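Local coordinates for protein peptidoglycan N-acetylglucosamine deacetylase (Agathobacter rectalis, PDB 5JMU) that probably removes acetyl groups from N-acetylglucosamine units of peptidoglycan, through a zinc-dependent catalytic domain of the NodB (polysaccharide deacetylase) family, at residues 149-157 with 167-175. Numbering follows the deposited sequence.
Sequences DWNVSSGDA and VVQNVISGV
Val152 and Gly174 meet where the strand presses on the helix, both methyls of the valine resting on the backbone around Gly174. CG2 of Val152 rests 3.6 Å from the carbonyl O of Gly174, while its CG1, anti to the backbone N (chi1 173°), lies 3.9 Å from the carbonyl O of Val171. A beta carbon on Gly174 would collide with that same CG1: a helix position without a side chain admits a close strand, here with the CA atoms of Val152 and Gly174 5.2 Å apart. Val152 CG2 also meets Val175 CG2 at 4.2 Å, and the packing continues at Ser154, whose CB lies 3.7 Å from Val171 CG2 and 4.0 Å from Val167 CG1. These pieces open a beta-alpha-beta crossover: strand 152-153 leads through helix 164-175 into strand 180-186, parallel to the first, in the NodB-type catalytic domain. The polar link is a single bond, Asn170 ND2 to Ser154 O (3.0 Å, nearly straight at 165°), the oxygen almost in the amide plane but the donor well above the carbonyl plane. With an alanine in place of Asn170 that N-H is gone, and the Ser154 carbonyl is likely to be left without its partner on the helix. Ser154 OG faces elsewhere, hydrogen-bonding to Leu184 O and accepting from Asp156 N in an ST turn. Asp156, hydrogen-bonded to His186 and Ser192, has its side chain about 9 Å from the bound zinc ion.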
ATOM      1  N   ASP A 149      -0.080   6.079   4.348  1.00  9.04           N
ATOM      2  CA  ASP A 149      -0.901   6.614   3.276  1.00  8.79           C
ATOM      3  C   ASP A 149      -0.025   6.772   2.022  1.00 10.81           C
ATOM      4  O   ASP A 149       0.707   5.852   1.704  1.00 11.17           O
ATOM      5  CB  ASP A 149      -1.530   7.924   3.762  1.00  9.53           C
ATOM      6  CG  ASP A 149      -2.480   7.690   4.933  1.00 13.72           C
ATOM      7  OD1 ASP A 149      -3.282   6.709   4.880  1.00 11.15           O
ATOM      8  OD2 ASP A 149      -2.436   8.445   5.917  1.00 13.96           O
ATOM      9  N   TRP A 150      -0.091   7.912   1.327  1.00 11.36           N
ATOM     10  CA  TRP A 150       0.707   8.084   0.109  1.00 11.06           C
ATOM     11  C   TRP A 150       0.851   9.578  -0.179  1.00 11.76           C
ATOM     12  O   TRP A 150       0.099  10.377   0.368  1.00 12.66           O
ATOM     13  CB  TRP A 150       0.045   7.377  -1.099  1.00 10.93           C
ATOM     14  CG  TRP A 150      -1.349   7.904  -1.373  1.00 12.82           C
ATOM     15  CD1 TRP A 150      -1.709   8.875  -2.305  1.00 15.97           C
ATOM     16  CD2 TRP A 150      -2.574   7.484  -0.737  1.00 11.81           C
ATOM     17  NE1 TRP A 150      -3.076   9.093  -2.239  1.00 17.04           N
ATOM     18  CE2 TRP A 150      -3.623   8.251  -1.291  1.00 16.42           C
ATOM     19  CE3 TRP A 150      -2.886   6.524   0.254  1.00 11.70           C
ATOM     20  CZ2 TRP A 150      -4.973   8.089  -0.895  1.00 18.74           C
ATOM     21  CZ3 TRP A 150      -4.217   6.385   0.656  1.00 14.62           C
ATOM     22  CH2 TRP A 150      -5.240   7.156   0.080  1.00 14.87           C
ATOM     23  N   ASN A 151       1.838   9.956  -1.006  1.00 10.33           N
ATOM     24  CA  ASN A 151       1.923  11.346  -1.422  1.00  9.66           C
ATOM     25  C   ASN A 151       2.082  11.492  -2.946  1.00 12.52           C
ATOM     26  O   ASN A 151       2.339  12.598  -3.410  1.00 12.61           O
ATOM     27  CB  ASN A 151       3.078  12.083  -0.701  1.00 11.91           C
ATOM     28  CG  ASN A 151       4.428  11.471  -0.993  1.00 11.16           C
ATOM     29  OD1 ASN A 151       4.546  10.561  -1.807  1.00 10.79           O
ATOM     30  ND2 ASN A 151       5.470  11.987  -0.337  1.00 11.61           N
ATOM     31  N   VAL A 152       1.935  10.408  -3.702  1.00 10.06           N
ATOM     32  CA  VAL A 152       1.837  10.502  -5.176  1.00 10.98           C
ATOM     33  C   VAL A 152       0.638   9.705  -5.630  1.00 10.07           C
ATOM     34  O   VAL A 152       0.576   8.504  -5.380  1.00 11.49           O
ATOM     35  CB  VAL A 152       3.119   9.970  -5.869  1.00 10.48           C
ATOM     36  CG1 VAL A 152       2.955   9.898  -7.413  1.00 13.64           C
ATOM     37  CG2 VAL A 152       4.274  10.850  -5.494  1.00 10.97           C
ATOM     38  N   SER A 153      -0.328  10.379  -6.255  1.00 11.36           N
ATOM     39  CA  SER A 153      -1.463   9.678  -6.855  1.00 11.72           C
ATOM     40  C   SER A 153      -1.181   9.256  -8.269  1.00 15.19           C
ATOM     41  O   SER A 153      -0.611  10.002  -9.052  1.00 15.85           O
ATOM     42  CB  SER A 153      -2.673  10.555  -6.836  1.00 15.77           C
ATOM     43  OG  SER A 153      -2.985  10.720  -5.451  1.00 25.81           O
ATOM     44  N   SER A 154      -1.559   8.018  -8.582  1.00 15.36           N
ATOM     45  CA  SER A 154      -1.422   7.547  -9.964  1.00 14.07           C
ATOM     46  C   SER A 154      -2.656   7.857 -10.794  1.00 13.90           C
ATOM     47  O   SER A 154      -2.615   7.719 -12.008  1.00 14.30           O
ATOM     48  CB  SER A 154      -1.185   6.038  -9.988  1.00 12.90           C
ATOM     49  OG  SER A 154      -2.354   5.418  -9.479  1.00 13.63           O
ATOM     50  N   GLY A 155      -3.742   8.269 -10.149  1.00 15.40           N
ATOM     51  CA  GLY A 155      -5.002   8.485 -10.819  1.00 18.45           C
ATOM     52  C   GLY A 155      -5.723   7.203 -11.187  1.00 21.74           C
ATOM     53  O   GLY A 155      -6.719   7.276 -11.900  1.00 21.50           O
ATOM     54  N   ASP A 156      -5.252   6.040 -10.715  1.00 16.29           N
ATOM     55  CA  ASP A 156      -5.815   4.774 -11.185  1.00 16.07           C
ATOM     56  C   ASP A 156      -7.013   4.307 -10.353  1.00 23.39           C
ATOM     57  O   ASP A 156      -7.530   3.239 -10.596  1.00 23.63           O
ATOM     58  CB  ASP A 156      -4.736   3.670 -11.260  1.00 16.14           C
ATOM     59  CG  ASP A 156      -4.340   3.076  -9.897  1.00 17.54           C
ATOM     60  OD1 ASP A 156      -4.841   3.520  -8.847  1.00 19.28           O
ATOM     61  OD2 ASP A 156      -3.496   2.155  -9.911  1.00 14.74           O
ATOM     62  N   ALA A 157      -7.461   5.135  -9.417  1.00 22.85           N
ATOM     63  CA  ALA A 157      -8.606   4.775  -8.588  1.00 31.50           C
ATOM     64  C   ALA A 157      -9.913   5.344  -9.139  1.00 37.82           C
ATOM     65  O   ALA A 157     -10.980   5.025  -8.635  1.00 41.48           O
ATOM     66  CB  ALA A 157      -8.380   5.249  -7.155  1.00 33.09           C
ATOM     67  N   VAL A 167      -1.352   7.066 -16.502  1.00 13.79           N
ATOM     68  CA  VAL A 167      -0.825   6.623 -15.210  1.00 12.86           C
ATOM     69  C   VAL A 167       0.672   6.909 -15.171  1.00 14.28           C
ATOM     70  O   VAL A 167       1.202   7.419 -14.178  1.00 12.38           O
ATOM     71  CB  VAL A 167      -1.101   5.107 -14.938  1.00 12.73           C
ATOM     72  CG1 VAL A 167      -0.362   4.628 -13.671  1.00 13.06           C
ATOM     73  CG2 VAL A 167      -2.600   4.806 -14.810  1.00 13.71           C
ATOM     74  N   VAL A 168       1.365   6.585 -16.263  1.00 15.86           N
ATOM     75  CA  VAL A 168       2.800   6.848 -16.312  1.00 13.21           C
ATOM     76  C   VAL A 168       3.072   8.339 -16.026  1.00 15.19           C
ATOM     77  O   VAL A 168       3.907   8.686 -15.177  1.00 13.78           O
ATOM     78  CB  VAL A 168       3.410   6.422 -17.676  1.00 14.10           C
ATOM     79  CG1 VAL A 168       4.888   6.861 -17.732  1.00 18.27           C
ATOM     80  CG2 VAL A 168       3.293   4.884 -17.833  1.00 17.63           C
ATOM     81  N   GLN A 169       2.380   9.217 -16.735  1.00 15.17           N
ATOM     82  CA  GLN A 169       2.612  10.651 -16.604  1.00 15.27           C
ATOM     83  C   GLN A 169       2.225  11.145 -15.210  1.00 14.94           C
ATOM     84  O   GLN A 169       2.894  11.999 -14.654  1.00 14.59           O
ATOM     85  CB  GLN A 169       1.828  11.434 -17.657  1.00 16.03           C
ATOM     86  CG  GLN A 169       2.363  11.180 -19.059  1.00 22.84           C
ATOM     87  CD  GLN A 169       3.863  11.392 -19.132  1.00 31.83           C
ATOM     88  OE1 GLN A 169       4.380  12.405 -18.643  1.00 34.18           O
ATOM     89  NE2 GLN A 169       4.577  10.434 -19.728  1.00 35.69           N
ATOM     90  N   ASN A 170       1.172  10.575 -14.626  1.00 13.86           N
ATOM     91  CA  ASN A 170       0.743  11.015 -13.296  1.00 13.66           C
ATOM     92  C   ASN A 170       1.783  10.678 -12.245  1.00 13.94           C
ATOM     93  O   ASN A 170       2.100  11.497 -11.375  1.00 13.85           O
ATOM     94  CB  ASN A 170      -0.574  10.352 -12.891  1.00 12.40           C
ATOM     95  CG  ASN A 170      -1.771  10.931 -13.620  1.00 18.27           C
ATOM     96  OD1 ASN A 170      -1.706  12.049 -14.135  1.00 22.13           O
ATOM     97  ND2 ASN A 170      -2.867  10.185 -13.661  1.00 15.65           N
ATOM     98  N   VAL A 171       2.344   9.471 -12.331  1.00 12.25           N
ATOM     99  CA  VAL A 171       3.310   9.053 -11.316  1.00 11.04           C
ATOM    100  C   VAL A 171       4.628   9.831 -11.490  1.00 13.54           C
ATOM    101  O   VAL A 171       5.199  10.353 -10.518  1.00 12.85           O
ATOM    102  CB  VAL A 171       3.552   7.555 -11.374  1.00 12.56           C
ATOM    103  CG1 VAL A 171       4.718   7.122 -10.429  1.00 14.31           C
ATOM    104  CG2 VAL A 171       2.270   6.841 -10.975  1.00 12.13           C
ATOM    105  N   ILE A 172       5.086   9.972 -12.727  1.00 12.24           N
ATOM    106  CA  ILE A 172       6.351  10.670 -12.971  1.00 12.97           C
ATOM    107  C   ILE A 172       6.246  12.135 -12.565  1.00 15.45           C
ATOM    108  O   ILE A 172       7.145  12.709 -11.936  1.00 17.70           O
ATOM    109  CB  ILE A 172       6.741  10.526 -14.455  1.00 18.60           C
ATOM    110  CG1 ILE A 172       7.215   9.087 -14.731  1.00 18.79           C
ATOM    111  CG2 ILE A 172       7.768  11.615 -14.866  1.00 25.12           C
ATOM    112  CD1 ILE A 172       7.400   8.816 -16.280  1.00 23.35           C
ATOM    113  N   SER A 173       5.135  12.775 -12.897  1.00 16.81           N
ATOM    114  CA  SER A 173       5.002  14.163 -12.461  0.75 15.22           C
ATOM    115  C   SER A 173       4.812  14.272 -10.936  1.00 15.82           C
ATOM    116  O   SER A 173       5.406  15.172 -10.313  1.00 17.60           O
ATOM    117  CB  SER A 173       3.857  14.852 -13.210  0.75 22.39           C
ATOM    118  OG  SER A 173       2.639  14.214 -12.957  0.75 19.94           O
ATOM    119  N   GLY A 174       4.032  13.387 -10.306  1.00 12.63           N
ATOM    120  CA  GLY A 174       3.900  13.470  -8.851  1.00 13.35           C
ATOM    121  C   GLY A 174       5.176  13.224  -8.041  1.00 13.44           C
ATOM    122  O   GLY A 174       5.409  13.861  -7.004  1.00 12.97           O
ATOM    123  N   VAL A 175       6.013  12.291  -8.494  1.00 12.15           N
ATOM    124  CA  VAL A 175       7.265  11.974  -7.804  0.59 12.56           C
ATOM    125  C   VAL A 175       8.188  13.176  -7.736  1.00 13.16           C
ATOM    126  O   VAL A 175       8.948  13.343  -6.786  1.00 13.41           O
ATOM    127  CB  VAL A 175       7.947  10.773  -8.508  0.59 13.43           C
ATOM    128  CG1 VAL A 175       9.443  10.750  -8.301  0.59 16.58           C
ATOM    129  CG2 VAL A 175       7.278   9.446  -8.046  0.59 11.17           C
TER